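Local coordinates for protein superoxide dismutase [Mn/Fe] (Aeropyrum pernix, PDB 3AK2) that probably converts superoxide into oxygen and hydrogen peroxide at a mononuclear metal site that can work with manganese or iron, at residues I24-K29 with Y171-K176; I164-H169 with S181-W186. All coordinates share one frame; numbering follows the deposited sequence.

Interaction 1: I24-K29 with Y171-K176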
# COMPACT_ATOMS: atom_id res chain seq x y z
N ILE A 24 11.81 25.06 12.88
CA ILE A 24 12.78 26.06 12.39
C ILE A 24 12.46 26.59 11.00
O ILE A 24 11.80 25.93 10.18
CB ILE A 24 14.25 25.54 12.43
CG1 ILE A 24 14.41 24.25 11.63
CG2 ILE A 24 14.73 25.38 13.88
CD1 ILE A 24 15.86 23.84 11.38
N GLU A 25 12.95 27.80 10.73
CA GLU A 25 12.72 28.50 9.47
C GLU A 25 13.11 27.68 8.25
O GLU A 25 12.38 27.67 7.26
CB GLU A 25 13.46 29.84 9.47
CG GLU A 25 13.26 30.68 8.21
CD GLU A 25 14.03 31.99 8.25
OE1 GLU A 25 15.21 31.98 8.65
OE2 GLU A 25 13.45 33.03 7.86
N GLU A 26 14.26 27.00 8.31
CA GLU A 26 14.74 26.28 7.13
C GLU A 26 13.77 25.18 6.72
O GLU A 26 13.55 24.96 5.53
CB GLU A 26 16.14 25.70 7.33
CG GLU A 26 16.73 25.15 6.02
CD GLU A 26 18.07 24.48 6.18
OE1 GLU A 26 18.62 24.04 5.14
OE2 GLU A 26 18.58 24.38 7.31
N ILE A 27 13.21 24.49 7.71
CA ILE A 27 12.20 23.47 7.43
C ILE A 27 10.97 24.09 6.79
O ILE A 27 10.52 23.64 5.74
CB ILE A 27 11.79 22.69 8.69
CG1 ILE A 27 12.94 21.77 9.13
CG2 ILE A 27 10.52 21.87 8.43
CD1 ILE A 27 12.71 21.08 10.46
N MET A 28 10.43 25.15 7.39
CA MET A 28 9.23 25.77 6.86
C MET A 28 9.42 26.19 5.41
O MET A 28 8.53 25.98 4.57
CB MET A 28 8.80 26.96 7.71
CG MET A 28 8.41 26.62 9.15
SD MET A 28 7.09 25.41 9.30
CE MET A 28 5.72 26.24 8.48
N LYS A 29 10.58 26.77 5.10
CA LYS A 29 10.88 27.24 3.75
C LYS A 29 10.98 26.10 2.73
O LYS A 29 10.32 26.14 1.69
CB LYS A 29 12.14 28.10 3.74
CG LYS A 29 12.41 28.79 2.41
CD LYS A 29 13.50 29.85 2.54
CE LYS A 29 13.64 30.65 1.25
NZ LYS A 29 12.46 31.52 1.01
N TYR A 171 10.56 17.35 9.92
CA TYR A 171 11.25 17.50 11.20
C TYR A 171 12.75 17.19 11.22
O TYR A 171 13.44 17.59 12.15
CB TYR A 171 10.55 16.67 12.28
CG TYR A 171 10.50 15.18 12.00
CD1 TYR A 171 11.58 14.35 12.32
CD2 TYR A 171 9.37 14.60 11.42
CE1 TYR A 171 11.53 12.98 12.07
CE2 TYR A 171 9.31 13.23 11.17
CZ TYR A 171 10.39 12.43 11.49
OH TYR A 171 10.33 11.08 11.25
N TYR A 172 13.25 16.47 10.21
CA TYR A 172 14.60 15.89 10.30
C TYR A 172 15.73 16.88 10.51
O TYR A 172 16.64 16.62 11.30
CB TYR A 172 14.91 14.98 9.10
CG TYR A 172 15.75 13.79 9.50
CD1 TYR A 172 15.15 12.60 9.89
CD2 TYR A 172 17.14 13.87 9.53
CE1 TYR A 172 15.91 11.50 10.28
CE2 TYR A 172 17.91 12.78 9.92
CZ TYR A 172 17.29 11.60 10.29
OH TYR A 172 18.06 10.52 10.67
N LEU A 173 15.68 18.03 9.84
CA LEU A 173 16.75 19.02 9.98
C LEU A 173 16.93 19.50 11.42
O LEU A 173 18.05 19.84 11.82
CB LEU A 173 16.53 20.20 9.04
CG LEU A 173 16.77 19.98 7.55
CD1 LEU A 173 16.42 21.25 6.79
CD2 LEU A 173 18.21 19.57 7.26
N GLN A 174 15.83 19.54 12.17
CA GLN A 174 15.83 20.04 13.54
C GLN A 174 15.89 18.91 14.57
O GLN A 174 16.71 18.95 15.50
CB GLN A 174 14.57 20.88 13.76
CG GLN A 174 14.45 21.49 15.15
CD GLN A 174 13.25 22.41 15.27
OE1 GLN A 174 12.56 22.68 14.29
NE2 GLN A 174 13.00 22.91 16.48
N TYR A 175 15.02 17.92 14.41
CA TYR A 175 14.83 16.87 15.40
C TYR A 175 15.55 15.57 15.06
O TYR A 175 15.55 14.63 15.86
CB TYR A 175 13.34 16.62 15.62
CG TYR A 175 12.61 17.80 16.23
CD1 TYR A 175 12.61 18.00 17.61
CD2 TYR A 175 11.95 18.73 15.43
CE1 TYR A 175 11.96 19.09 18.18
CE2 TYR A 175 11.29 19.82 15.98
CZ TYR A 175 11.30 19.99 17.36
OH TYR A 175 10.65 21.07 17.92
N LYS A 176 16.16 15.52 13.87
CA LYS A 176 16.82 14.32 13.36
C LYS A 176 15.83 13.14 13.40
O LYS A 176 14.68 13.30 12.99
CB LYS A 176 18.13 14.03 14.12
CG LYS A 176 19.03 15.27 14.34
CD LYS A 176 19.56 15.84 13.03
CE LYS A 176 20.14 17.24 13.21
NZ LYS A 176 21.45 17.23 13.93
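Q174 reaches across to I24 with an extended side chain, and each of its atoms finds something on the way. CB lies 3.8 Å from CD1 of I27 and also faces CG1 of I24. CG, set anti to the backbone N (chi1 -179°), passes beside CG2 of I24 while its other flank rests on a face of the Y175 ring, toward the rim. The amide carbon CD then packs against the same I24 methyl, CG2, at 3.6 Å. At the tip, Q174 OE1 accepts a hydrogen bond from I24 N at 2.9 Å. I24 is the N-cap residue of helix 25-54; the bond is bent, 143° at the hydrogen, and the donor stands 37° out of the carbonyl plane. NE2 donates to the backbone O of P21, so the amide ties down the chain leading into the helix at two points. An alanine in place of Q174 would probably leave I24 N and P21 O without these partners and open a gap beside CG2 of I24.

The rest of the contact is largely apolar. I27 slides past L173 in the opposite direction, CG1 to CB at 3.9 Å, and its CD1 also comes close to CA of Y171 (3.9 Å). L173 CD1 presses on the end of the E26 side chain, 3.7 Å from E26 CD. The carboxylate of E26 finds its charged partner outside this chain, in K176 of the second subunit. I27, near the start of helix 25-54, packs against the start of helix 172-175, and its side chain comes to about 8 Å from the manganese at the nearest atoms. The arrangement joins the N-terminal alpha-hairpin domain to the C-terminal domain beside the metal and the subunit interface, as expected of the iron/manganese superoxide dismutase fold.

Interaction 2: I164-H169 with S181-W186. With MN (manganese (II) ion), chain E.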
# COMPACT_ATOMS: atom_id res chain seq x y z
N ILE A 164 -1.19 16.46 11.43
CA ILE A 164 0.24 16.66 11.68
C ILE A 164 1.03 15.86 10.65
O ILE A 164 0.80 14.67 10.46
CB ILE A 164 0.67 16.31 13.13
CG1 ILE A 164 2.17 16.62 13.32
CG2 ILE A 164 0.36 14.86 13.46
CD1 ILE A 164 2.73 16.30 14.70
N ASP A 165 1.95 16.54 9.99
CA ASP A 165 2.82 15.92 9.00
C ASP A 165 3.97 15.25 9.74
O ASP A 165 4.73 15.92 10.46
CB ASP A 165 3.36 17.01 8.08
CG ASP A 165 4.08 16.47 6.86
OD1 ASP A 165 4.23 15.23 6.71
OD2 ASP A 165 4.49 17.30 6.05
N VAL A 166 4.09 13.93 9.58
CA VAL A 166 5.24 13.20 10.12
C VAL A 166 6.11 12.57 9.04
O VAL A 166 6.86 11.62 9.30
CB VAL A 166 4.87 12.18 11.23
CG1 VAL A 166 4.39 12.91 12.49
CG2 VAL A 166 3.82 11.19 10.75
N TRP A 167 6.04 13.10 7.82
CA TRP A 167 7.09 12.83 6.85
C TRP A 167 8.40 13.30 7.45
O TRP A 167 8.41 14.27 8.22
CB TRP A 167 6.84 13.57 5.55
CG TRP A 167 5.82 12.95 4.65
CD1 TRP A 167 4.50 12.73 4.93
CD2 TRP A 167 6.03 12.49 3.31
NE1 TRP A 167 3.88 12.15 3.85
CE2 TRP A 167 4.79 12.00 2.84
CE3 TRP A 167 7.15 12.44 2.46
CZ2 TRP A 167 4.64 11.46 1.56
CZ3 TRP A 167 6.99 11.92 1.19
CH2 TRP A 167 5.75 11.43 0.75
N GLU A 168 9.49 12.63 7.12
CA GLU A 168 10.78 12.98 7.70
C GLU A 168 11.18 14.42 7.38
O GLU A 168 11.74 15.11 8.24
CB GLU A 168 11.85 11.97 7.28
CG GLU A 168 11.56 10.57 7.84
CD GLU A 168 12.59 9.53 7.46
OE1 GLU A 168 13.03 9.51 6.29
OE2 GLU A 168 12.92 8.70 8.34
N HIS A 169 10.84 14.90 6.19
CA HIS A 169 11.15 16.28 5.81
C HIS A 169 10.50 17.33 6.70
O HIS A 169 10.91 18.49 6.69
CB HIS A 169 10.85 16.57 4.33
CG HIS A 169 9.39 16.52 3.97
ND1 HIS A 169 8.88 15.62 3.07
CD2 HIS A 169 8.34 17.29 4.35
CE1 HIS A 169 7.58 15.82 2.92
NE2 HIS A 169 7.23 16.83 3.69
N SER A 181 9.94 13.85 19.83
CA SER A 181 10.15 15.21 20.32
C SER A 181 9.48 16.23 19.41
O SER A 181 8.90 17.20 19.89
CB SER A 181 11.64 15.51 20.45
OG SER A 181 11.85 16.84 20.90
N TYR A 182 9.54 16.00 18.10
CA TYR A 182 8.84 16.86 17.14
C TYR A 182 7.34 16.93 17.42
O TYR A 182 6.77 18.02 17.49
CB TYR A 182 9.10 16.41 15.71
CG TYR A 182 8.11 16.91 14.68
CD1 TYR A 182 8.03 18.27 14.37
CD2 TYR A 182 7.28 16.03 14.00
CE1 TYR A 182 7.13 18.73 13.41
CE2 TYR A 182 6.37 16.48 13.04
CZ TYR A 182 6.31 17.83 12.75
OH TYR A 182 5.43 18.30 11.79
N VAL A 183 6.72 15.76 17.58
CA VAL A 183 5.27 15.68 17.82
C VAL A 183 4.89 16.39 19.12
O VAL A 183 3.91 17.13 19.16
CB VAL A 183 4.79 14.21 17.83
CG1 VAL A 183 3.33 14.10 18.29
CG2 VAL A 183 4.98 13.57 16.46
N GLU A 184 5.68 16.17 20.17
CA GLU A 184 5.44 16.83 21.45
C GLU A 184 5.51 18.35 21.33
O GLU A 184 4.67 19.07 21.88
CB GLU A 184 6.42 16.32 22.51
CG GLU A 184 6.17 14.88 22.96
CD GLU A 184 4.81 14.68 23.63
OE1 GLU A 184 4.36 15.58 24.37
OE2 GLU A 184 4.20 13.62 23.41
N ASN A 185 6.50 18.83 20.59
CA ASN A 185 6.69 20.26 20.38
C ASN A 185 5.63 20.90 19.48
O ASN A 185 5.27 22.07 19.67
CB ASN A 185 8.09 20.54 19.85
CG ASN A 185 9.11 20.68 20.95
OD1 ASN A 185 9.17 21.70 21.63
ND2 ASN A 185 9.92 19.64 21.14
N TRP A 186 5.12 20.13 18.52
CA TRP A 186 4.13 20.62 17.57
C TRP A 186 2.85 21.14 18.24
O TRP A 186 2.23 22.09 17.75
CB TRP A 186 3.81 19.51 16.56
CG TRP A 186 2.63 19.75 15.66
CD1 TRP A 186 2.62 20.45 14.48
CD2 TRP A 186 1.30 19.27 15.86
NE1 TRP A 186 1.36 20.43 13.94
CE2 TRP A 186 0.53 19.71 14.76
CE3 TRP A 186 0.68 18.50 16.86
CZ2 TRP A 186 -0.83 19.42 14.64
CZ3 TRP A 186 -0.67 18.21 16.73
CH2 TRP A 186 -1.41 18.66 15.63
MN MN E . 5.14 17.44 4.13
O HOH W 1 4.35 15.50 3.78
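The hydroxyl of Y182 donates to the backbone O of D165, 2.8 Å from OH to O, with the donor in the carbonyl plane and a C=O...donor angle of 152°. The carbonyl oxygen lies at the edge of the tyrosine ring, near its plane, where CE2 also approaches it. CG1 of V166 reaches the same edge, 4.1 Å from Y182 CE2, and touches V183 CG2 as well.

I164 supplies most of the apolar packing. With its CG1 anti to the backbone N (chi1 -177°), the side chain extends over one face of the W186 indole: CG1 stands 3.7 Å from the centroid of the five-membered ring and almost on its normal, a CH-pi contact. CD1 goes on to 3.5 Å from W186 CD2 and wedges between the indole, V183 CG2 and the tyrosine ring. CB covers the six-membered part of the indole near CE2 and CZ2. F118 and A122 of helix 111-123 also touch I164, and F82 of helix 62-82 packs on both Y182 and W186.

On the far side of D165 is the metal. D165 OD2 binds the manganese at 2.0 Å, and H169 NE2 binds the manganese at 2.2 Å; a water, H31 and H79 complete the five ligands. D165 OD1 does not bind the metal but accepts from W167 N (3.0 Å), closing an Asx turn; the metal-bound water adds a weak bond to the same oxygen. The carboxylate is thus held at both oxygens, and the Y182 bond, flanked by apolar packing, holds the backbone behind it. The two second-shell bonds, from W167 N and Y182 OH, are likely to fix the orientation in which D165 offers OD2 to the manganese.

Overall arrangement
Interaction 1 is only partly buried and bridges two domains, bringing the start of helix 25-54 against the short helix 172-175; interaction 2 is wholly buried and stays within the C-terminal domain, packing the end of strand 159-165 on helix 179-186. Their centres are about 10 Å apart. The chain runs from segment 164-169 almost straight into 171-176, where Y171 lies on Y182, and Y175 on S181 and N185. Chemistry follows place. The former sets a side-chain amide on backbone groups at a helix start, with aliphatic packing beside it; the latter combines aromatic packing and a tyrosine-to-carbonyl hydrogen bond with metal coordination. Both touch the second subunit.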